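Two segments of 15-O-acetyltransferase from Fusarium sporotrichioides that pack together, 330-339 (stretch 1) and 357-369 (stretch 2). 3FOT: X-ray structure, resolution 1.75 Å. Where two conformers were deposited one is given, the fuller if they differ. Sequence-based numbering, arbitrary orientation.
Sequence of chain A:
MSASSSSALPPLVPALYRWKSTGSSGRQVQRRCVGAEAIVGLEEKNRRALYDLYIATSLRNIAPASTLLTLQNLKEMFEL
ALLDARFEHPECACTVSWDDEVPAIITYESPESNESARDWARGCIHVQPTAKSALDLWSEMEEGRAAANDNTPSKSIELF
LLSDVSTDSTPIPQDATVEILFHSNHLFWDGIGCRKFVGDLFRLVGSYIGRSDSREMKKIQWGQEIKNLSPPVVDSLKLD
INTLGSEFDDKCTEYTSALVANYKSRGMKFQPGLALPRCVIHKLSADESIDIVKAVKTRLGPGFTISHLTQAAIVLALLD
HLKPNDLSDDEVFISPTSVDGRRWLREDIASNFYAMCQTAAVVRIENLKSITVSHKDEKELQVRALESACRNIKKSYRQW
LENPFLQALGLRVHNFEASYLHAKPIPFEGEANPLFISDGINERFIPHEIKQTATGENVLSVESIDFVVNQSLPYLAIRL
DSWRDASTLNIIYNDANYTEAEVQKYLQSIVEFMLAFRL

Stretch 1 330-339: DEVFISPTSV
Stretch 2, residues 357-369: CQTAAVVRIENLK

Two extended segments of the 15-O-acetyltransferase pair as antiparallel neighbours in a sheet, their N-to-C directions 145° apart, burying 859 Å² in all. The register is regular: Phe333 faces Ile365, Ser335 faces Val363, Thr337 faces Ala361 and Val339 faces Thr359 as hydrogen-bonded pairs, while Ile334 with Arg364, Pro336 with Val362 and Ser338 with Ala360 form the non-hydrogen-bonded pairs between them. In the first set the separation runs from 5.0 Å between Phe333 CA and Ile365 CA to 5.4 Å between Thr337 CA and Ala361 CA; in the second it runs from 4.4 Å between Ser338 CA and Ala360 CA to 4.6 Å between Ile334 CA and Arg364 CA. Each pair of the first set makes two reciprocal bonds: Phe333 N to Ile365 O is 2.9 Å and Ile365 N to Phe333 O 2.8 Å, and at the other end Val339 N to Thr359 O is 2.8 Å and Thr359 N to Val339 O 2.7 Å. Pro336, which has no amide hydrogen, occupies a non-hydrogen-bonded position, so the ladder loses nothing; its CA instead makes a CA-H...O contact with Ala361 O at 3.5 Å. Backbone angles are extended throughout the paired region.

One face carries Phe333, Ser335, Thr337 and Val339 beside Ile365, Val363, Ala361 and Thr359. Phe333 is t with chi2 at 85°; its CD2 lies 4.0 Å from Ile365 CD1 (Ile365 m, t), and Val363 CG1, from a t side chain, meets the ring edge, 4.5 Å from Phe333 CE2. Beyond the strand, Leu368 (m, t) points its CA-CB bond toward stretch 1, bringing CD2 to 4.1 Å from Phe333 CB. Thr337 is p and sets CG2 4.0 Å from Val363 CG2. Small Ala361 lies across from it. Val339 (m) and Thr359 (t) pack methyl to methyl, CG2 to CG2 at 3.5 Å.

The other face carries Ile334, Pro336 and Ser338 with Arg364, Val362 and Ala360. Ile334 (m, t) reaches diagonally, its CG2 3.4 Å from CG1 of Val362 (t), while its CD1 stands 3.8 Å from Arg364 NH1. Arg364 runs m, t, p with chi4 at 94°, a bend that lays one guanidinium face against Val332 CG1, 3.9 Å from Arg364 NH2, and lets NH2 form a salt bridge with Glu366 OE1 at 3.1 Å. Glu366 is m, t.

Water closes both ends. Ser338 (p) and Gln358 (m, m) share one, 2.9 Å from Ser338 OG and 2.8 Å from Gln358 OE1. Two others lie 2.8 Å from Glu331 O. One donates to that oxygen and accepts from Asn367 N at 3.1 Å; the other accepts from Leu368 N at 3.1 Å.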

# COMPACT_ATOMS: atom_id res chain seq x y z
N ASP A 330 -15.21 -13.80 27.68
CA ASP A 330 -15.43 -14.47 26.41
C ASP A 330 -15.11 -13.59 25.20
O ASP A 330 -15.59 -13.87 24.10
CB ASP A 330 -16.86 -14.99 26.31
CG ASP A 330 -17.20 -15.93 27.44
OD1 ASP A 330 -16.27 -16.49 28.06
OD2 ASP A 330 -18.40 -16.11 27.71
N GLU A 331 -14.30 -12.56 25.40
CA GLU A 331 -13.89 -11.69 24.29
C GLU A 331 -13.18 -12.48 23.20
O GLU A 331 -12.43 -13.41 23.47
CB GLU A 331 -12.97 -10.59 24.77
CG GLU A 331 -13.66 -9.54 25.58
CD GLU A 331 -14.26 -8.41 24.78
OE1 GLU A 331 -14.11 -8.35 23.54
OE2 GLU A 331 -14.89 -7.54 25.42
N VAL A 332 -13.44 -12.08 21.96
CA VAL A 332 -12.73 -12.66 20.84
C VAL A 332 -12.04 -11.53 20.12
O VAL A 332 -12.68 -10.52 19.82
CB VAL A 332 -13.71 -13.35 19.86
CG1 VAL A 332 -12.96 -14.18 18.82
CG2 VAL A 332 -14.68 -14.24 20.63
N PHE A 333 -10.75 -11.69 19.85
CA PHE A 333 -10.06 -10.75 18.98
C PHE A 333 -10.51 -11.05 17.56
O PHE A 333 -10.29 -12.15 17.06
CB PHE A 333 -8.54 -10.84 19.11
CG PHE A 333 -7.82 -9.89 18.22
CD1 PHE A 333 -7.60 -8.58 18.63
CD2 PHE A 333 -7.40 -10.30 16.96
CE1 PHE A 333 -6.95 -7.66 17.76
CE2 PHE A 333 -6.75 -9.39 16.11
CZ PHE A 333 -6.53 -8.08 16.52
N ILE A 334 -11.18 -10.08 16.96
CA ILE A 334 -11.71 -10.20 15.60
C ILE A 334 -11.17 -9.00 14.82
O ILE A 334 -11.29 -7.85 15.25
CB ILE A 334 -13.26 -10.21 15.58
CG1 ILE A 334 -13.81 -11.40 16.37
CG2 ILE A 334 -13.79 -10.25 14.13
CD1 ILE A 334 -15.30 -11.35 16.60
N SER A 335 -10.58 -9.29 13.68
CA SER A 335 -10.00 -8.24 12.86
C SER A 335 -10.29 -8.53 11.38
O SER A 335 -9.78 -9.51 10.83
CB SER A 335 -8.49 -8.15 13.07
OG SER A 335 -7.95 -7.09 12.30
N PRO A 336 -11.11 -7.66 10.76
CA PRO A 336 -11.38 -7.74 9.33
C PRO A 336 -10.17 -7.17 8.64
O PRO A 336 -9.90 -5.97 8.77
CB PRO A 336 -12.59 -6.81 9.14
CG PRO A 336 -13.03 -6.40 10.53
CD PRO A 336 -11.81 -6.53 11.38
N THR A 337 -9.40 -8.03 7.98
CA THR A 337 -8.17 -7.60 7.31
C THR A 337 -8.37 -7.57 5.80
O THR A 337 -9.40 -8.00 5.29
CB THR A 337 -6.96 -8.53 7.65
OG1 THR A 337 -7.27 -9.87 7.27
CG2 THR A 337 -6.64 -8.51 9.13
N SER A 338 -7.40 -7.00 5.07
CA SER A 338 -7.48 -7.05 3.61
C SER A 338 -6.35 -7.94 3.09
O SER A 338 -5.32 -8.10 3.76
CB SER A 338 -7.40 -5.65 3.02
OG SER A 338 -6.20 -5.05 3.44
N VAL A 339 -6.55 -8.55 1.93
CA VAL A 339 -5.53 -9.40 1.33
C VAL A 339 -5.47 -9.17 -0.18
O VAL A 339 -6.46 -8.76 -0.79
CB VAL A 339 -5.72 -10.91 1.63
CG1 VAL A 339 -5.82 -11.21 3.15
CG2 VAL A 339 -6.93 -11.45 0.94
N CYS A 357 -6.55 -4.62 -6.38
CA CYS A 357 -7.05 -5.99 -6.46
C CYS A 357 -6.94 -6.57 -5.06
O CYS A 357 -5.98 -7.24 -4.71
CB CYS A 357 -6.28 -6.83 -7.49
SG CYS A 357 -7.08 -8.49 -7.63
N GLN A 358 -7.94 -6.23 -4.24
CA GLN A 358 -7.93 -6.56 -2.82
C GLN A 358 -9.19 -7.29 -2.43
O GLN A 358 -10.25 -7.08 -3.02
CB GLN A 358 -7.82 -5.30 -1.96
CG GLN A 358 -6.49 -4.55 -2.20
CD GLN A 358 -5.34 -5.23 -1.50
OE1 GLN A 358 -5.41 -5.44 -0.28
NE2 GLN A 358 -4.28 -5.58 -2.25
N THR A 359 -9.06 -8.14 -1.43
CA THR A 359 -10.25 -8.73 -0.83
C THR A 359 -10.06 -8.77 0.67
O THR A 359 -9.23 -8.03 1.20
CB THR A 359 -10.64 -10.09 -1.50
OG1 THR A 359 -11.87 -10.55 -0.92
CG2 THR A 359 -9.58 -11.13 -1.36
N ALA A 360 -10.85 -9.61 1.35
CA ALA A 360 -11.07 -9.48 2.78
C ALA A 360 -11.01 -10.86 3.44
O ALA A 360 -11.30 -11.87 2.79
CB ALA A 360 -12.43 -8.85 3.02
N ALA A 361 -10.59 -10.90 4.70
CA ALA A 361 -10.65 -12.10 5.54
C ALA A 361 -10.90 -11.62 6.97
O ALA A 361 -10.76 -10.44 7.26
CB ALA A 361 -9.34 -12.92 5.48
N VAL A 362 -11.28 -12.53 7.86
CA VAL A 362 -11.49 -12.13 9.24
C VAL A 362 -10.58 -13.00 10.11
O VAL A 362 -10.71 -14.23 10.14
CB VAL A 362 -12.97 -12.25 9.71
CG1 VAL A 362 -13.12 -11.81 11.14
CG2 VAL A 362 -13.90 -11.42 8.82
N VAL A 363 -9.63 -12.35 10.75
CA VAL A 363 -8.79 -13.00 11.76
C VAL A 363 -9.57 -13.11 13.08
O VAL A 363 -10.17 -12.14 13.53
CB VAL A 363 -7.49 -12.19 11.98
CG1 VAL A 363 -6.65 -12.74 13.15
CG2 VAL A 363 -6.69 -12.19 10.70
N ARG A 364 -9.54 -14.30 13.69
CA ARG A 364 -10.22 -14.55 14.94
C ARG A 364 -9.31 -15.28 15.90
O ARG A 364 -8.72 -16.30 15.54
CB ARG A 364 -11.48 -15.39 14.72
CG ARG A 364 -12.56 -14.72 13.94
CD ARG A 364 -13.74 -15.69 13.74
NE ARG A 364 -13.98 -16.50 14.94
CZ ARG A 364 -14.84 -16.21 15.91
NH1 ARG A 364 -15.59 -15.11 15.85
NH2 ARG A 364 -14.96 -17.02 16.95
N ILE A 365 -9.17 -14.74 17.11
CA ILE A 365 -8.41 -15.43 18.15
C ILE A 365 -9.29 -15.45 19.41
O ILE A 365 -9.64 -14.40 19.93
CB ILE A 365 -7.04 -14.75 18.46
CG1 ILE A 365 -6.17 -14.63 17.18
CG2 ILE A 365 -6.32 -15.51 19.60
CD1 ILE A 365 -5.08 -13.58 17.27
N GLU A 366 -9.68 -16.66 19.83
CA GLU A 366 -10.45 -16.83 21.06
C GLU A 366 -9.49 -17.21 22.18
O GLU A 366 -8.29 -17.41 21.95
CB GLU A 366 -11.50 -17.94 20.91
CG GLU A 366 -12.42 -17.85 19.69
CD GLU A 366 -13.25 -19.11 19.54
OE1 GLU A 366 -13.62 -19.45 18.40
OE2 GLU A 366 -13.54 -19.78 20.56
N ASN A 367 -10.04 -17.31 23.40
CA ASN A 367 -9.30 -17.64 24.63
C ASN A 367 -8.08 -16.76 24.83
O ASN A 367 -6.93 -17.21 24.99
CB ASN A 367 -8.99 -19.13 24.75
CG ASN A 367 -8.75 -19.55 26.20
OD1 ASN A 367 -8.81 -18.74 27.13
ND2 ASN A 367 -8.49 -20.84 26.40
N LEU A 368 -8.37 -15.47 24.87
CA LEU A 368 -7.31 -14.48 25.02
C LEU A 368 -6.57 -14.61 26.36
O LEU A 368 -5.36 -14.34 26.43
CB LEU A 368 -7.88 -13.06 24.82
CG LEU A 368 -8.47 -12.81 23.42
CD1 LEU A 368 -9.05 -11.40 23.30
CD2 LEU A 368 -7.41 -13.03 22.34
N LYS A 369 -7.25 -15.07 27.41
CA LYS A 369 -6.57 -15.17 28.70
C LYS A 369 -5.42 -16.17 28.61
O LYS A 369 -4.37 -15.94 29.20
CB LYS A 369 -7.53 -15.57 29.84
CG LYS A 369 -6.88 -15.60 31.24
CD LYS A 369 -5.95 -14.40 31.54
CE LYS A 369 -5.37 -14.47 32.94
NZ LYS A 369 -4.64 -15.75 33.24
O HOH W 1 -12.93 -16.18 23.54
O HOH W 2 -11.11 -14.37 25.72
O HOH W 3 -3.74 -5.30 1.97